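Local coordinates for Sodium/calcium exchanger membrane region domain-containing protein (Archaeoglobus fulgidus, PDB 4KPP) that probably exchanges protons for calcium ions across the membrane, as a transporter of the sodium/calcium exchanger family, at residues 59-64 with 204-209. Residues are numbered along the deposited sequence; the frame is centred on the assembly and turned at random.
Sequences MDVPRS and TRRLSV
Asp60 OD2 is gripped by two arginines that sit next to each other in sequence: Arg205 NE reaches it at 2.7 Å and Arg206 NE at 3.2 Å, both along nearly straight bonds. The two NE atoms come in from opposite faces of the carboxylate, each well out of its plane, although the acceptor lies in the plane of each guanidinium. Arg206 holds on side-on with two nitrogens, since its NH2 also bonds OD1 of Asp60 at 3.1 Å. Arg205 NH2 adds only weak bonds to the same two oxygens. The two grips differ in angle: the carboxylate plane is turned 70° from the guanidinium of Arg205 and 47° from that of Arg206. Arg206 runs extended from CG to NE and crosses Asp60 at about a right angle, while Arg205 approaches from the opposite direction to Asp60, its chain bent at chi3 (69°), which turns its NE toward the acid. Beside this network, Val61 CG2 lies 3.6 Å from Arg206 NH2. The salt bridges join the last turn of helix 32-60 to the early part of helix 202-221, at the surface and away from the calcium site; Arg205 also rests on Thr56, one turn back from Asp60. One carboxylate thus serves two neighbouring guanidiniums, and the pair of positive charges probably stabilises Asp60 in its ionised form.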
ATOM      1  N   MET A  59       7.282 -19.499   0.139  1.00 36.33           N
ATOM      2  CA  MET A  59       8.209 -20.501   0.648  1.00 36.23           C
ATOM      3  C   MET A  59       8.173 -21.739  -0.244  1.00 37.87           C
ATOM      4  O   MET A  59       9.190 -22.398  -0.462  1.00 35.71           O
ATOM      5  CB  MET A  59       7.848 -20.875   2.087  1.00 33.87           C
ATOM      6  CG  MET A  59       8.810 -21.854   2.743  1.00 38.11           C
ATOM      7  SD  MET A  59      10.473 -21.176   2.952  1.00 70.12           S
ATOM      8  CE  MET A  59      11.280 -22.513   3.830  1.00 64.60           C
ATOM      9  N   ASP A  60       6.984 -22.034  -0.760  1.00 40.86           N
ATOM     10  CA  ASP A  60       6.754 -23.192  -1.617  1.00 39.54           C
ATOM     11  C   ASP A  60       7.457 -23.016  -2.962  1.00 41.88           C
ATOM     12  O   ASP A  60       8.384 -23.755  -3.289  1.00 48.12           O
ATOM     13  CB  ASP A  60       5.249 -23.375  -1.827  1.00 38.52           C
ATOM     14  CG  ASP A  60       4.868 -24.803  -2.163  1.00 37.81           C
ATOM     15  OD1 ASP A  60       5.706 -25.546  -2.716  1.00 41.83           O
ATOM     16  OD2 ASP A  60       3.715 -25.180  -1.873  1.00 34.63           O
ATOM     17  N   VAL A  61       7.006 -22.036  -3.741  1.00 39.91           N
ATOM     18  CA  VAL A  61       7.598 -21.745  -5.045  1.00 39.59           C
ATOM     19  C   VAL A  61       8.069 -20.290  -5.102  1.00 38.93           C
ATOM     20  O   VAL A  61       7.314 -19.400  -5.494  1.00 43.65           O
ATOM     21  CB  VAL A  61       6.606 -22.030  -6.204  1.00 35.67           C
ATOM     22  CG1 VAL A  61       7.269 -21.786  -7.556  1.00 34.67           C
ATOM     23  CG2 VAL A  61       6.078 -23.460  -6.123  1.00 31.88           C
ATOM     24  N   PRO A  62       9.320 -20.046  -4.689  1.00 42.62           N
ATOM     25  CA  PRO A  62       9.908 -18.703  -4.608  1.00 43.92           C
ATOM     26  C   PRO A  62       9.964 -17.978  -5.951  1.00 46.11           C
ATOM     27  O   PRO A  62       9.854 -16.753  -5.982  1.00 43.99           O
ATOM     28  CB  PRO A  62      11.332 -18.977  -4.110  1.00 44.69           C
ATOM     29  CG  PRO A  62      11.239 -20.279  -3.393  1.00 41.85           C
ATOM     30  CD  PRO A  62      10.230 -21.077  -4.160  1.00 42.03           C
ATOM     31  N   ARG A  63      10.132 -18.726  -7.038  1.00 50.67           N
ATOM     32  CA  ARG A  63      10.298 -18.140  -8.368  1.00 53.09           C
ATOM     33  C   ARG A  63       9.011 -17.517  -8.905  1.00 51.79           C
ATOM     34  O   ARG A  63       9.051 -16.667  -9.797  1.00 51.41           O
ATOM     35  CB  ARG A  63      10.815 -19.180  -9.366  1.00 59.96           C
ATOM     36  CG  ARG A  63      12.273 -19.592  -9.185  1.00 66.98           C
ATOM     37  CD  ARG A  63      12.449 -20.586  -8.045  1.00 73.99           C
ATOM     38  NE  ARG A  63      11.414 -21.618  -8.055  1.00 80.20           N
ATOM     39  CZ  ARG A  63      11.361 -22.634  -7.200  1.00 86.21           C
ATOM     40  NH1 ARG A  63      12.292 -22.765  -6.264  1.00 88.96           N
ATOM     41  NH2 ARG A  63      10.380 -23.524  -7.282  1.00 87.52           N
ATOM     42  N   SER A  64       7.874 -17.948  -8.367  1.00 48.30           N
ATOM     43  CA  SER A  64       6.581 -17.436  -8.805  1.00 46.36           C
ATOM     44  C   SER A  64       6.113 -16.274  -7.940  1.00 47.15           C
ATOM     45  O   SER A  64       5.315 -15.446  -8.378  1.00 49.14           O
ATOM     46  CB  SER A  64       5.529 -18.546  -8.787  1.00 44.73           C
ATOM     47  OG  SER A  64       5.882 -19.600  -9.663  1.00 47.91           O
ATOM     48  N   THR A 204      -2.021 -31.030  -0.320  1.00 37.26           N
ATOM     49  CA  THR A 204      -2.877 -30.536   0.753  1.00 34.68           C
ATOM     50  C   THR A 204      -2.488 -29.108   1.110  1.00 32.34           C
ATOM     51  O   THR A 204      -3.350 -28.261   1.336  1.00 32.67           O
ATOM     52  CB  THR A 204      -2.789 -31.422   2.009  1.00 37.32           C
ATOM     53  OG1 THR A 204      -3.133 -32.770   1.668  1.00 40.47           O
ATOM     54  CG2 THR A 204      -3.740 -30.919   3.087  1.00 38.86           C
ATOM     55  N   ARG A 205      -1.184 -28.849   1.157  1.00 31.27           N
ATOM     56  CA  ARG A 205      -0.678 -27.501   1.404  1.00 28.16           C
ATOM     57  C   ARG A 205      -1.180 -26.512   0.359  1.00 27.09           C
ATOM     58  O   ARG A 205      -1.697 -25.450   0.700  1.00 26.98           O
ATOM     59  CB  ARG A 205       0.853 -27.480   1.421  1.00 27.06           C
ATOM     60  CG  ARG A 205       1.427 -26.069   1.425  1.00 27.69           C
ATOM     61  CD  ARG A 205       2.938 -26.043   1.567  1.00 28.37           C
ATOM     62  NE  ARG A 205       3.623 -26.566   0.390  1.00 33.79           N
ATOM     63  CZ  ARG A 205       4.324 -27.696   0.373  1.00 33.59           C
ATOM     64  NH1 ARG A 205       4.437 -28.424   1.475  1.00 31.50           N
ATOM     65  NH2 ARG A 205       4.918 -28.093  -0.743  1.00 32.01           N
ATOM     66  N   ARG A 206      -1.028 -26.866  -0.912  1.00 25.56           N
ATOM     67  CA  ARG A 206      -1.392 -25.965  -1.998  1.00 26.95           C
ATOM     68  C   ARG A 206      -2.905 -25.791  -2.140  1.00 28.45           C
ATOM     69  O   ARG A 206      -3.380 -24.696  -2.437  1.00 27.15           O
ATOM     70  CB  ARG A 206      -0.748 -26.409  -3.313  1.00 28.97           C
ATOM     71  CG  ARG A 206       0.774 -26.309  -3.294  1.00 30.93           C
ATOM     72  CD  ARG A 206       1.393 -26.617  -4.650  1.00 31.03           C
ATOM     73  NE  ARG A 206       2.851 -26.523  -4.615  1.00 31.99           N
ATOM     74  CZ  ARG A 206       3.655 -26.955  -5.582  1.00 32.04           C
ATOM     75  NH1 ARG A 206       3.143 -27.520  -6.668  1.00 29.46           N
ATOM     76  NH2 ARG A 206       4.969 -26.829  -5.462  1.00 34.61           N
ATOM     77  N   LEU A 207      -3.655 -26.866  -1.914  1.00 28.81           N
ATOM     78  CA  LEU A 207      -5.114 -26.791  -1.899  1.00 29.22           C
ATOM     79  C   LEU A 207      -5.581 -25.825  -0.824  1.00 27.43           C
ATOM     80  O   LEU A 207      -6.515 -25.047  -1.031  1.00 25.26           O
ATOM     81  CB  LEU A 207      -5.727 -28.167  -1.632  1.00 32.99           C
ATOM     82  CG  LEU A 207      -5.956 -29.089  -2.828  1.00 41.60           C
ATOM     83  CD1 LEU A 207      -6.385 -30.472  -2.361  1.00 43.81           C
ATOM     84  CD2 LEU A 207      -6.987 -28.491  -3.767  1.00 46.51           C
ATOM     85  N   SER A 208      -4.918 -25.888   0.326  1.00 27.06           N
ATOM     86  CA  SER A 208      -5.290 -25.087   1.482  1.00 26.29           C
ATOM     87  C   SER A 208      -5.123 -23.593   1.233  1.00 27.29           C
ATOM     88  O   SER A 208      -6.032 -22.814   1.505  1.00 30.89           O
ATOM     89  CB  SER A 208      -4.490 -25.517   2.715  1.00 28.43           C
ATOM     90  OG  SER A 208      -4.897 -26.801   3.158  1.00 30.46           O
ATOM     91  N   VAL A 209      -3.968 -23.191   0.710  1.00 28.27           N
ATOM     92  CA  VAL A 209      -3.715 -21.771   0.494  1.00 30.23           C
ATOM     93  C   VAL A 209      -4.522 -21.237  -0.685  1.00 27.51           C
ATOM     94  O   VAL A 209      -4.784 -20.037  -0.771  1.00 25.04           O
ATOM     95  CB  VAL A 209      -2.217 -21.452   0.323  1.00 32.36           C
ATOM     96  CG1 VAL A 209      -1.388 -22.283   1.282  1.00 32.40           C
ATOM     97  CG2 VAL A 209      -1.778 -21.694  -1.098  1.00 34.42           C
TER